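Local coordinates for phist (Plasmodium falciparum, PDB 4JLE), which binds the cytoplasmic segment of the virulence factor PfEMP1 through its PHIST domain and travels with it to knobs on the infected red-cell surface, at the interface of chains A and B. Numbering follows the deposited sequence. Chains: chain A/B, Phist.

The interface of chains A and B. Residues chain A 79, 83; chain B 146, 149-150, 153.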
loop_
_atom_site.group_PDB
_atom_site.type_symbol
_atom_site.label_atom_id
_atom_site.label_comp_id
_atom_site.label_asym_id
_atom_site.label_seq_id
_atom_site.Cartn_x
_atom_site.Cartn_y
_atom_site.Cartn_z
ATOM N N TYR A 79 -16.536 12.889 -16.654
ATOM C CA TYR A 79 -15.206 12.436 -17.076
ATOM C C TYR A 79 -14.137 12.896 -16.069
ATOM O O TYR A 79 -13.309 12.103 -15.637
ATOM C CB TYR A 79 -14.868 12.944 -18.491
ATOM C CG TYR A 79 -13.444 12.608 -18.915
ATOM C CD1 TYR A 79 -12.377 13.456 -18.599
ATOM C CD2 TYR A 79 -13.163 11.448 -19.628
ATOM C CE1 TYR A 79 -11.070 13.150 -18.981
ATOM C CE2 TYR A 79 -11.850 11.108 -19.974
ATOM C CZ TYR A 79 -10.810 11.977 -19.675
ATOM O OH TYR A 79 -9.521 11.669 -20.054
ATOM N N LYS A 83 -11.898 10.332 -13.578
ATOM C CA LYS A 83 -10.458 10.290 -13.808
ATOM C C LYS A 83 -9.728 10.773 -12.595
ATOM O O LYS A 83 -8.726 10.185 -12.245
ATOM C CB LYS A 83 -10.050 11.088 -15.055
ATOM C CG LYS A 83 -10.556 10.497 -16.364
ATOM C CD LYS A 83 -9.910 9.185 -16.727
ATOM C CE LYS A 83 -10.785 8.388 -17.667
ATOM N NZ LYS A 83 -10.018 7.323 -18.371
ATOM N N LEU B 146 -1.942 13.338 -15.984
ATOM C CA LEU B 146 -3.307 13.849 -16.113
ATOM C C LEU B 146 -3.413 14.964 -17.119
ATOM O O LEU B 146 -4.417 15.022 -17.834
ATOM C CB LEU B 146 -3.829 14.285 -14.757
ATOM C CG LEU B 146 -4.075 13.146 -13.754
ATOM C CD1 LEU B 146 -4.117 13.670 -12.337
ATOM C CD2 LEU B 146 -5.388 12.433 -14.045
ATOM N N GLU B 149 -3.540 13.257 -20.604
ATOM C CA GLU B 149 -4.789 12.511 -20.687
ATOM C C GLU B 149 -6.007 13.471 -20.894
ATOM O O GLU B 149 -6.865 13.212 -21.746
ATOM C CB GLU B 149 -4.953 11.644 -19.414
ATOM C CG GLU B 149 -6.197 10.770 -19.423
ATOM C CD GLU B 149 -6.613 10.096 -18.134
ATOM O OE1 GLU B 149 -6.668 10.774 -17.082
ATOM O OE2 GLU B 149 -7.031 8.920 -18.212
ATOM N N PHE B 150 -6.055 14.570 -20.141
ATOM C CA PHE B 150 -7.141 15.544 -20.244
ATOM C C PHE B 150 -7.043 16.387 -21.504
ATOM O O PHE B 150 -8.070 16.614 -22.159
ATOM C CB PHE B 150 -7.175 16.426 -18.996
ATOM C CG PHE B 150 -7.927 15.770 -17.850
ATOM C CD1 PHE B 150 -7.380 14.685 -17.160
ATOM C CD2 PHE B 150 -9.178 16.236 -17.465
ATOM C CE1 PHE B 150 -8.073 14.081 -16.112
ATOM C CE2 PHE B 150 -9.870 15.636 -16.407
ATOM C CZ PHE B 150 -9.319 14.560 -15.739
ATOM N N HIS B 153 -8.117 14.139 -24.450
ATOM C CA HIS B 153 -9.562 13.927 -24.420
ATOM C C HIS B 153 -10.297 15.203 -24.837
ATOM O O HIS B 153 -11.301 15.130 -25.545
ATOM C CB HIS B 153 -10.004 13.460 -23.024
ATOM C CG HIS B 153 -11.458 13.128 -22.948
ATOM N ND1 HIS B 153 -11.936 11.904 -23.369
ATOM C CD2 HIS B 153 -12.504 13.882 -22.528
ATOM C CE1 HIS B 153 -13.249 11.944 -23.181
ATOM N NE2 HIS B 153 -13.637 13.112 -22.676
#
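The start of helix 77-110 of chain A lies against the later part of helix 117-163 of chain B, where A:Tyr79 and A:Lys83, one helical turn apart, meet B:Glu149, B:Phe150 and B:His153. The tyrosine ring lies flat between two partners. On one face the imidazole of B:His153, flat enough to match it, stacks almost parallel, planes 8° apart and centroids 3.7 Å apart, while the CG methylene of its own neighbour A:Lys83 rests near the rim of the other face. CG of A:Tyr79 stands anti to the backbone N (chi1 175°), which carries the ring out from its helix and over the surface of chain B. The plane of B:Phe150 is turned by 72°, and the tyrosine's rim points at its face, CE1 of A:Tyr79 lying 3.8 Å from CE2 of B:Phe150. A broad, flat aromatic suits this place because it offers a face to the histidine and an edge to the phenylalanine at once.

A:Lys83 is used along its length, pairing an apolar chain with a charged end. CB of A:Lys83 packs 3.6 Å from CZ of B:Phe150, whose apolar ring thus serves both residues of A. A bend beyond CG turns the rest of the lysine across the carboxylate of B:Glu149. There NZ of A:Lys83 and OE2 of B:Glu149 form a salt bridge at 3.4 Å, long and weak as a hydrogen bond. CG of B:Glu149 also sits 3.5 Å from the phenolic OH of A:Tyr79.

The patch recurs with the chains exchanged across a two-fold interface; the structure alone does not show whether this dimer forms in the cell. It lies just after A's turn from helix 37-72, where B's long last helix appears to pack along A's bundle.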